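Local coordinates for SIRV1 hypothetical protein ORF119 (Sulfolobus islandicus rudivirus 1 variant xx, PDB 2X3G) that probably initiates replication of the viral genome as a dimeric Rep protein, a DNA-nicking nuclease of the HUH class, at residues 63-68 against 82-87; 39-44 against 67-72; 9-14 against 100-105. One frame throughout, in Å; residues are numbered along the deposited sequence.

Contact 1. Residues 63-68 against 82-87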
loop_
_atom_site.group_PDB
_atom_site.type_symbol
_atom_site.label_atom_id
_atom_site.label_comp_id
_atom_site.label_asym_id
_atom_site.label_seq_id
_atom_site.Cartn_x
_atom_site.Cartn_y
_atom_site.Cartn_z
ATOM N N LEU A 63 11.960 -1.320 9.653
ATOM C CA LEU A 63 11.726 -1.385 8.211
ATOM C C LEU A 63 11.364 -2.810 7.818
ATOM O O LEU A 63 11.788 -3.780 8.460
ATOM C CB LEU A 63 12.979 -0.964 7.434
ATOM C CG LEU A 63 13.580 0.401 7.771
ATOM C CD1 LEU A 63 15.064 0.474 7.358
ATOM C CD2 LEU A 63 12.758 1.500 7.131
ATOM N N HIS A 64 10.588 -2.918 6.745
ATOM C CA HIS A 64 10.236 -4.195 6.167
ATOM C C HIS A 64 10.276 -4.034 4.649
ATOM O O HIS A 64 9.496 -3.251 4.088
ATOM C CB HIS A 64 8.845 -4.600 6.648
ATOM C CG HIS A 64 8.623 -6.075 6.685
ATOM N ND1 HIS A 64 8.949 -6.844 7.782
ATOM C CD2 HIS A 64 8.088 -6.923 5.774
ATOM C CE1 HIS A 64 8.646 -8.107 7.534
ATOM N NE2 HIS A 64 8.118 -8.182 6.324
ATOM N N TYR A 65 11.219 -4.724 4.006
ATOM C CA TYR A 65 11.378 -4.681 2.551
ATOM C C TYR A 65 11.168 -6.069 1.963
ATOM O O TYR A 65 11.581 -7.052 2.550
ATOM C CB TYR A 65 12.793 -4.257 2.140
ATOM C CG TYR A 65 13.367 -2.982 2.727
ATOM C CD1 TYR A 65 14.736 -2.887 2.976
ATOM C CD2 TYR A 65 12.575 -1.874 2.997
ATOM C CE1 TYR A 65 15.304 -1.742 3.485
ATOM C CE2 TYR A 65 13.125 -0.720 3.501
ATOM C CZ TYR A 65 14.499 -0.658 3.747
ATOM O OH TYR A 65 15.073 0.474 4.244
ATOM N N HIS A 66 10.548 -6.142 0.798
ATOM C CA HIS A 66 10.495 -7.384 0.023
ATOM C C HIS A 66 11.045 -7.071 -1.349
ATOM O O HIS A 66 10.711 -6.045 -1.925
ATOM C CB HIS A 66 9.071 -7.937 -0.113
ATOM C CG HIS A 66 8.414 -8.270 1.181
ATOM N ND1 HIS A 66 8.822 -9.317 1.981
ATOM C CD2 HIS A 66 7.368 -7.695 1.815
ATOM C CE1 HIS A 66 8.054 -9.368 3.053
ATOM N NE2 HIS A 66 7.170 -8.391 2.980
ATOM N N ILE A 67 11.881 -7.962 -1.868
ATOM C CA ILE A 67 12.554 -7.737 -3.118
ATOM C C ILE A 67 12.530 -9.011 -3.948
ATOM O O ILE A 67 12.872 -10.070 -3.441
ATOM C CB ILE A 67 14.014 -7.302 -2.875
ATOM C CG1 ILE A 67 14.081 -6.036 -2.018
ATOM C CG2 ILE A 67 14.735 -7.022 -4.182
ATOM C CD1 ILE A 67 15.493 -5.475 -1.898
ATOM N N LEU A 68 12.107 -8.905 -5.212
ATOM C CA LEU A 68 12.370 -9.953 -6.203
ATOM C C LEU A 68 13.497 -9.534 -7.116
ATOM O O LEU A 68 13.498 -8.431 -7.664
ATOM C CB LEU A 68 11.162 -10.240 -7.080
ATOM C CG LEU A 68 10.038 -11.026 -6.477
ATOM C CD1 LEU A 68 8.923 -11.100 -7.524
ATOM C CD2 LEU A 68 10.496 -12.407 -6.061
ATOM N N LYS A 82 25.740 -7.116 2.509
ATOM C CA LYS A 82 26.619 -5.937 2.469
ATOM C C LYS A 82 25.888 -4.711 1.900
ATOM O O LYS A 82 26.174 -3.565 2.297
ATOM C CB LYS A 82 27.913 -6.236 1.694
ATOM C CG LYS A 82 28.688 -5.007 1.272
ATOM C CD LYS A 82 30.158 -5.297 1.025
ATOM C CE LYS A 82 30.892 -4.016 0.622
ATOM N NZ LYS A 82 32.362 -4.183 0.686
ATOM N N HIS A 83 24.938 -4.956 1.001
ATOM C CA HIS A 83 24.163 -3.875 0.391
ATOM C C HIS A 83 22.805 -3.656 1.040
ATOM O O HIS A 83 21.908 -3.052 0.440
ATOM C CB HIS A 83 24.013 -4.136 -1.106
ATOM C CG HIS A 83 25.307 -4.054 -1.842
ATOM N ND1 HIS A 83 26.029 -5.170 -2.205
ATOM C CD2 HIS A 83 26.028 -2.987 -2.252
ATOM C CE1 HIS A 83 27.130 -4.791 -2.828
ATOM N NE2 HIS A 83 27.159 -3.472 -2.859
HETATM N N MSE A 84 22.654 -4.132 2.271
HETATM C CA MSE A 84 21.433 -3.920 3.034
HETATM C C MSE A 84 21.815 -3.340 4.383
HETATM O O MSE A 84 22.981 -3.442 4.793
HETATM C CB MSE A 84 20.637 -5.230 3.175
HETATM C CG MSE A 84 19.792 -5.592 1.964
HETATM SE SE MSE A 84 18.296 -4.339 1.683
HETATM C CE MSE A 84 18.485 -3.992 -0.237
ATOM N N PRO A 85 20.850 -2.697 5.070
ATOM C CA PRO A 85 21.143 -2.051 6.348
ATOM C C PRO A 85 21.813 -2.987 7.336
ATOM O O PRO A 85 21.509 -4.179 7.368
ATOM C CB PRO A 85 19.758 -1.626 6.859
ATOM C CG PRO A 85 18.954 -1.444 5.631
ATOM C CD PRO A 85 19.436 -2.519 4.685
ATOM N N SER A 86 22.735 -2.431 8.114
ATOM C CA SER A 86 23.465 -3.185 9.107
ATOM C C SER A 86 22.505 -3.864 10.100
ATOM O O SER A 86 21.513 -3.272 10.522
ATOM C CB SER A 86 24.440 -2.260 9.827
ATOM O OG SER A 86 25.258 -2.985 10.718
ATOM N N HIS A 87 22.793 -5.122 10.420
ATOM C CA HIS A 87 22.024 -5.890 11.383
ATOM C C HIS A 87 20.581 -6.147 10.939
ATOM O O HIS A 87 19.703 -6.345 11.777
ATOM C CB HIS A 87 22.061 -5.218 12.764
ATOM C CG HIS A 87 23.446 -4.977 13.285
ATOM N ND1 HIS A 87 24.163 -3.835 12.998
ATOM C CD2 HIS A 87 24.244 -5.731 14.079
ATOM C CE1 HIS A 87 25.343 -3.895 13.592
ATOM N NE2 HIS A 87 25.417 -5.037 14.253
#
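Tyr65 and Ile67, two residues apart on one strand, both turn their CB atoms to the loop 82-87 and take hold of selenomethionine Met84 between them. Met84 CA is 10.1 Å from Tyr65 CA, and the side chain bridges the gap by folding at chi2 (-67°) and chi3, which brings selenium to the tyrosine and swings the terminal methyl to the isoleucine. Met84 SE lies 4.1 Å from Tyr65 CD1 and 5.3 Å from the Tyr65 ring centroid, 76° off the ring normal: a Met-aromatic contact made at the rim of the ring, not over its face. Met84 CE then meets Ile67 CD1 end to end at 3.7 Å, the isoleucine chain being extended through chi2 (-173°). Further round the same rim, Pro85 CG packs against Tyr65 CE1 at 4.2 Å. The ring is pinned at its far end, where Tyr65 OH hydrogen-bonds Thr30 OG1, and Phe34 meets it edge-to-face. His64 and His66 point off the opposite side of the strand, with His66 NE2 in the plane of the His64 ring and 3.3 Å from His64 CD2. The His64-Tyr65-His66 sequence matches the His-hydrophobic-His pattern of HUH nucleases, Tyr65 being the hydrophobic member that faces inward. The strand 64-71 is inner in the sheet, bonded to 15-22 and 49-55; helix 30-44 supplies Ile33 and Phe37 against Met84, while helix 99-109 lies over the histidine face, where Tyr108 meets His66.

Contact 2. Residues 39-44 against 67-72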
loop_
_atom_site.group_PDB
_atom_site.type_symbol
_atom_site.label_atom_id
_atom_site.label_comp_id
_atom_site.label_asym_id
_atom_site.label_seq_id
_atom_site.Cartn_x
_atom_site.Cartn_y
_atom_site.Cartn_z
ATOM N N SER A 39 21.875 -1.029 -8.139
ATOM C CA SER A 39 23.138 -0.797 -8.853
ATOM C C SER A 39 24.124 -1.979 -8.708
ATOM O O SER A 39 24.756 -2.390 -9.675
ATOM C CB SER A 39 23.761 0.511 -8.405
ATOM O OG SER A 39 22.967 1.630 -8.827
ATOM N N TYR A 40 24.230 -2.513 -7.501
ATOM C CA TYR A 40 24.945 -3.762 -7.265
ATOM C C TYR A 40 24.400 -4.913 -8.138
ATOM O O TYR A 40 25.152 -5.619 -8.788
ATOM C CB TYR A 40 24.926 -4.099 -5.763
ATOM C CG TYR A 40 24.886 -5.558 -5.438
ATOM C CD1 TYR A 40 23.741 -6.125 -4.879
ATOM C CD2 TYR A 40 25.978 -6.381 -5.685
ATOM C CE1 TYR A 40 23.679 -7.470 -4.576
ATOM C CE2 TYR A 40 25.916 -7.746 -5.402
ATOM C CZ TYR A 40 24.749 -8.280 -4.854
ATOM O OH TYR A 40 24.648 -9.624 -4.536
ATOM N N ILE A 41 23.091 -5.097 -8.169
ATOM C CA ILE A 41 22.497 -6.163 -8.985
ATOM C C ILE A 41 22.713 -5.907 -10.491
ATOM O O ILE A 41 23.038 -6.827 -11.265
ATOM C CB ILE A 41 20.990 -6.329 -8.670
ATOM C CG1 ILE A 41 20.791 -6.827 -7.218
ATOM C CG2 ILE A 41 20.310 -7.257 -9.682
ATOM C CD1 ILE A 41 21.267 -8.233 -6.943
ATOM N N TYR A 42 22.562 -4.654 -10.894
ATOM C CA TYR A 42 22.907 -4.254 -12.263
ATOM C C TYR A 42 24.348 -4.592 -12.648
ATOM O O TYR A 42 24.582 -5.106 -13.735
ATOM C CB TYR A 42 22.669 -2.767 -12.481
ATOM C CG TYR A 42 22.910 -2.367 -13.908
ATOM C CD1 TYR A 42 21.938 -2.548 -14.877
ATOM C CD2 TYR A 42 24.118 -1.815 -14.288
ATOM C CE1 TYR A 42 22.170 -2.170 -16.201
ATOM C CE2 TYR A 42 24.360 -1.443 -15.592
ATOM C CZ TYR A 42 23.387 -1.633 -16.543
ATOM O OH TYR A 42 23.654 -1.252 -17.836
ATOM N N ASN A 43 25.303 -4.323 -11.762
ATOM C CA ASN A 43 26.698 -4.679 -12.016
ATOM C C ASN A 43 26.914 -6.206 -12.018
ATOM O O ASN A 43 27.757 -6.715 -12.752
ATOM C CB ASN A 43 27.634 -3.965 -11.028
ATOM C CG ASN A 43 27.749 -2.468 -11.305
ATOM O OD1 ASN A 43 27.301 -1.976 -12.342
ATOM N ND2 ASN A 43 28.399 -1.738 -10.393
ATOM N N HIS A 44 26.120 -6.915 -11.223
ATOM C CA HIS A 44 26.135 -8.386 -11.149
ATOM C C HIS A 44 25.657 -8.995 -12.487
ATOM O O HIS A 44 26.247 -9.960 -12.999
ATOM C CB HIS A 44 25.264 -8.820 -9.955
ATOM C CG HIS A 44 24.785 -10.239 -10.011
ATOM N ND1 HIS A 44 25.563 -11.307 -9.604
ATOM C CD2 HIS A 44 23.595 -10.764 -10.392
ATOM C CE1 HIS A 44 24.877 -12.426 -9.758
ATOM N NE2 HIS A 44 23.678 -12.124 -10.229
ATOM N N ILE A 67 11.881 -7.962 -1.868
ATOM C CA ILE A 67 12.554 -7.737 -3.118
ATOM C C ILE A 67 12.530 -9.011 -3.948
ATOM O O ILE A 67 12.872 -10.070 -3.441
ATOM C CB ILE A 67 14.014 -7.302 -2.875
ATOM C CG1 ILE A 67 14.081 -6.036 -2.018
ATOM C CG2 ILE A 67 14.735 -7.022 -4.182
ATOM C CD1 ILE A 67 15.493 -5.475 -1.898
ATOM N N LEU A 68 12.107 -8.905 -5.212
ATOM C CA LEU A 68 12.370 -9.953 -6.203
ATOM C C LEU A 68 13.497 -9.534 -7.116
ATOM O O LEU A 68 13.498 -8.431 -7.664
ATOM C CB LEU A 68 11.162 -10.240 -7.080
ATOM C CG LEU A 68 10.038 -11.026 -6.477
ATOM C CD1 LEU A 68 8.923 -11.100 -7.524
ATOM C CD2 LEU A 68 10.496 -12.407 -6.061
ATOM N N VAL A 69 14.465 -10.420 -7.256
ATOM C CA VAL A 69 15.597 -10.212 -8.159
ATOM C C VAL A 69 15.491 -11.310 -9.226
ATOM O O VAL A 69 15.480 -12.492 -8.911
ATOM C CB VAL A 69 16.939 -10.282 -7.409
ATOM C CG1 VAL A 69 18.127 -10.269 -8.394
ATOM C CG2 VAL A 69 17.069 -9.123 -6.393
ATOM N N PHE A 70 15.375 -10.893 -10.473
ATOM C CA PHE A 70 15.432 -11.784 -11.623
ATOM C C PHE A 70 16.789 -11.643 -12.299
ATOM O O PHE A 70 17.152 -10.561 -12.723
ATOM C CB PHE A 70 14.359 -11.373 -12.603
ATOM C CG PHE A 70 13.006 -11.313 -11.998
ATOM C CD1 PHE A 70 12.489 -10.103 -11.526
ATOM C CD2 PHE A 70 12.228 -12.460 -11.886
ATOM C CE1 PHE A 70 11.221 -10.044 -10.979
ATOM C CE2 PHE A 70 10.974 -12.402 -11.359
ATOM C CZ PHE A 70 10.462 -11.190 -10.890
ATOM N N THR A 71 17.500 -12.755 -12.432
ATOM C CA THR A 71 18.881 -12.740 -12.892
ATOM C C THR A 71 19.262 -14.107 -13.468
ATOM O O THR A 71 18.690 -15.140 -13.110
ATOM C CB THR A 71 19.842 -12.360 -11.741
ATOM O OG1 THR A 71 21.181 -12.221 -12.221
ATOM C CG2 THR A 71 19.832 -13.387 -10.610
ATOM N N ASN A 72 20.250 -14.090 -14.349
ATOM C CA ASN A 72 20.724 -15.306 -15.004
ATOM C C ASN A 72 22.030 -15.766 -14.391
ATOM O O ASN A 72 22.617 -16.758 -14.829
ATOM C CB ASN A 72 20.829 -15.056 -16.510
ATOM C CG ASN A 72 19.482 -14.906 -17.152
ATOM O OD1 ASN A 72 18.570 -15.675 -16.850
ATOM N ND2 ASN A 72 19.336 -13.935 -18.026
#
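With chi1 at -66°, Ile41 turns CG2 opposite its own backbone N and toward the sheet, and Val69, at chi1 172°, sends CG1 out to meet it. These two methyls touch end on, Ile41 CG2 to Val69 CG1 at 3.9 Å, and the bent isoleucine chain brings Ile41 CD1 to the same Val69 CG1 at 4.0 Å, so one valine methyl is held by two branches of the isoleucine. One helical turn on, chi1 of 160° carries the His44 imidazole out from the last turn of the helix toward the strand and across Thr71, the two side chains crossing at about a right angle. Thr71 presents its hydroxyl at the edge of the imidazole, close to the ring plane: Thr71 OG1 lies 3.2 Å from His44 NE2 and 3.4 Å from His44 CD2, while Thr71 CG2 stands farther back, 4.1 Å from His44 NE2. The firm polar partners of both groups come from just beyond the segments. His44 NE2 hydrogen-bonds the carbonyl oxygen of Lys73, which needs a hydrogen on that nitrogen, and Thr71 OG1 hydrogen-bonds Asp45 OD2, an oxygen that also takes the backbone N-H of Asn72. The carboxylate following the helix end is thereby tied to the strand end, and the imidazole edge is fixed beside it. Ile41 and Val69 form the apolar part of the seam and His44 with Thr71 its polar border. Helix 30-44 lies here against strand 64-71, with Ile41 also resting on Val50 of the neighbouring strand 49-55 and on Leu75 of the following loop; Leu68 and Phe70 face the other side of the sheet, Leu68 toward helix 99-109 and Phe70 toward Phe9 of helix 2-10.

Contact 3. Residues 9-14 against 100-105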
loop_
_atom_site.group_PDB
_atom_site.type_symbol
_atom_site.label_atom_id
_atom_site.label_comp_id
_atom_site.label_asym_id
_atom_site.label_seq_id
_atom_site.Cartn_x
_atom_site.Cartn_y
_atom_site.Cartn_z
ATOM N N PHE A 9 9.260 -12.133 -16.315
ATOM C CA PHE A 9 10.640 -12.245 -15.865
ATOM C C PHE A 9 10.849 -13.570 -15.145
ATOM O O PHE A 9 11.847 -14.243 -15.346
ATOM C CB PHE A 9 11.030 -11.086 -14.941
ATOM C CG PHE A 9 10.951 -9.723 -15.572
ATOM C CD1 PHE A 9 11.035 -9.537 -16.942
ATOM C CD2 PHE A 9 10.840 -8.605 -14.768
ATOM C CE1 PHE A 9 10.976 -8.271 -17.483
ATOM C CE2 PHE A 9 10.793 -7.347 -15.309
ATOM C CZ PHE A 9 10.846 -7.175 -16.658
ATOM N N HIS A 10 9.896 -13.985 -14.320
ATOM C CA HIS A 10 10.067 -15.231 -13.577
ATOM C C HIS A 10 10.386 -16.396 -14.517
ATOM O O HIS A 10 11.216 -17.250 -14.210
ATOM C CB HIS A 10 8.795 -15.564 -12.816
ATOM C CG HIS A 10 8.937 -16.725 -11.889
ATOM N ND1 HIS A 10 10.018 -16.895 -11.059
ATOM C CD2 HIS A 10 8.115 -17.778 -11.658
ATOM C CE1 HIS A 10 9.858 -17.998 -10.348
ATOM N NE2 HIS A 10 8.701 -18.539 -10.677
ATOM N N PHE A 11 9.727 -16.411 -15.663
ATOM C CA PHE A 11 9.823 -17.542 -16.571
ATOM C C PHE A 11 10.744 -17.284 -17.754
ATOM O O PHE A 11 10.725 -18.052 -18.723
ATOM C CB PHE A 11 8.419 -17.953 -17.020
ATOM C CG PHE A 11 7.611 -18.626 -15.960
ATOM C CD1 PHE A 11 7.988 -19.871 -15.491
ATOM C CD2 PHE A 11 6.452 -18.037 -15.444
ATOM C CE1 PHE A 11 7.232 -20.521 -14.528
ATOM C CE2 PHE A 11 5.691 -18.686 -14.496
ATOM C CZ PHE A 11 6.080 -19.919 -14.029
ATOM N N SER A 12 11.553 -16.218 -17.684
ATOM C CA SER A 12 12.597 -15.953 -18.680
ATOM C C SER A 12 13.990 -15.794 -18.083
ATOM O O SER A 12 14.973 -15.755 -18.814
ATOM C CB SER A 12 12.244 -14.712 -19.519
ATOM O OG SER A 12 11.858 -13.611 -18.707
ATOM N N TYR A 13 14.078 -15.690 -16.756
ATOM C CA TYR A 13 15.353 -15.629 -16.049
ATOM C C TYR A 13 15.596 -16.904 -15.272
ATOM O O TYR A 13 14.673 -17.467 -14.709
ATOM C CB TYR A 13 15.387 -14.401 -15.109
ATOM C CG TYR A 13 15.565 -13.132 -15.886
ATOM C CD1 TYR A 13 16.824 -12.552 -16.039
ATOM C CD2 TYR A 13 14.510 -12.536 -16.546
ATOM C CE1 TYR A 13 16.985 -11.419 -16.768
ATOM C CE2 TYR A 13 14.666 -11.396 -17.274
ATOM C CZ TYR A 13 15.917 -10.840 -17.403
ATOM O OH TYR A 13 16.107 -9.708 -18.164
ATOM N N ILE A 14 16.856 -17.337 -15.207
ATOM C CA ILE A 14 17.149 -18.617 -14.572
ATOM C C ILE A 14 16.795 -18.556 -13.093
ATOM O O ILE A 14 16.124 -19.447 -12.572
ATOM C CB ILE A 14 18.632 -19.019 -14.783
ATOM C CG1 ILE A 14 18.897 -19.309 -16.264
ATOM C CG2 ILE A 14 18.983 -20.245 -13.971
ATOM C CD1 ILE A 14 20.363 -19.346 -16.592
ATOM N N SER A 100 1.860 -20.819 -9.538
ATOM C CA SER A 100 1.296 -20.716 -8.198
ATOM C C SER A 100 2.272 -20.108 -7.211
ATOM O O SER A 100 1.887 -19.267 -6.411
ATOM C CB SER A 100 0.849 -22.084 -7.690
ATOM O OG SER A 100 0.460 -21.979 -6.333
ATOM N N ASP A 101 3.541 -20.512 -7.283
ATOM C CA ASP A 101 4.527 -20.038 -6.333
ATOM C C ASP A 101 4.828 -18.568 -6.526
ATOM O O ASP A 101 4.857 -17.831 -5.552
ATOM C CB ASP A 101 5.818 -20.835 -6.413
ATOM C CG ASP A 101 5.701 -22.195 -5.775
ATOM O OD1 ASP A 101 4.764 -22.437 -4.980
ATOM O OD2 ASP A 101 6.540 -23.038 -6.100
ATOM N N ILE A 102 5.055 -18.137 -7.763
ATOM C CA ILE A 102 5.395 -16.726 -8.006
ATOM C C ILE A 102 4.198 -15.817 -7.704
ATOM O O ILE A 102 4.374 -14.759 -7.102
ATOM C CB ILE A 102 6.024 -16.464 -9.430
ATOM C CG1 ILE A 102 6.650 -15.058 -9.477
ATOM C CG2 ILE A 102 5.034 -16.677 -10.562
ATOM C CD1 ILE A 102 7.817 -14.898 -8.499
ATOM N N LYS A 103 2.992 -16.249 -8.067
ATOM C CA LYS A 103 1.795 -15.495 -7.735
ATOM C C LYS A 103 1.561 -15.386 -6.246
ATOM O O LYS A 103 1.127 -14.355 -5.775
ATOM C CB LYS A 103 0.578 -16.089 -8.415
ATOM C CG LYS A 103 0.569 -15.859 -9.902
ATOM C CD LYS A 103 -0.743 -16.308 -10.497
ATOM C CE LYS A 103 -0.832 -15.892 -11.952
ATOM N NZ LYS A 103 -2.099 -16.319 -12.550
ATOM N N ASN A 104 1.828 -16.447 -5.495
ATOM C CA ASN A 104 1.674 -16.375 -4.032
ATOM C C ASN A 104 2.709 -15.422 -3.408
ATOM O O ASN A 104 2.421 -14.707 -2.430
ATOM C CB ASN A 104 1.763 -17.773 -3.408
ATOM C CG ASN A 104 0.482 -18.570 -3.560
ATOM O OD1 ASN A 104 -0.628 -18.019 -3.580
ATOM N ND2 ASN A 104 0.624 -19.889 -3.628
ATOM N N VAL A 105 3.902 -15.407 -3.983
ATOM C CA VAL A 105 4.952 -14.488 -3.535
ATOM C C VAL A 105 4.536 -13.047 -3.846
ATOM O O VAL A 105 4.564 -12.197 -2.978
ATOM C CB VAL A 105 6.345 -14.809 -4.150
ATOM C CG1 VAL A 105 7.288 -13.666 -3.972
ATOM C CG2 VAL A 105 6.950 -16.075 -3.542
#
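Just before His10, whose ring meets Ile102, the carbonyl oxygen Phe9 O is gripped by two backbone donors, Tyr13 N at 3.0 Å and Ser12 N at 3.1 Å, closing the turn that ends helix 2-10. His10 leaves that helix end with CG swung opposite its backbone N (chi1 -172°), laying the imidazole against helix 99-109. Ile102 comes from the opposite direction and covers one face of the ring: Ile102 CB sits 3.7 Å from the His10 ring centroid, 29° off the normal, a CH-pi contact. The fit is tight at one side of the ring, where His10 CD2 is 3.3 Å from Ile102 CB and 3.5 Å from Ile102 CG2; the other branch spreads over the imidazole so that Ile102 CD1 comes 3.9 Å from His10 ND1. Both ring nitrogens are engaged, ND1 with Thr16 OG1 and NE2 with the carbonyl oxygen of Pro96, which holds the imidazole's rotation while the isoleucine lies on it. Phe11 adds a looser touch, Phe11 CE2 to Ile102 CG2 at 4.5 Å, and its ring has His10 CD2 over one face. Ile102 also packs on Val6 and Leu7, making this a helix-helix seam on one face of an antiparallel sheet with helices on both faces, a fold consistent with HUH replication initiators.

Contact 3 closes the longest loop, and contacts 1 and 2 lie nested within it. Contacts 1 and 2 follow each other along strand 64-71, share Ile67 and Leu68, and have centres about 14 Å apart on the face covered by helix 30-44 and the loop after helix 77-82; Tyr40 and His83 join them. Contact 3 lies across the sheet, its centre about 21 Å from that of contact 1 and 15 Å from that of contact 2, between helices 2-10 and 99-109. Leu68 packs on Ile102 and Val105, and Phe70 on Phe9, so one strand links the layers of helices on both faces of the sheet.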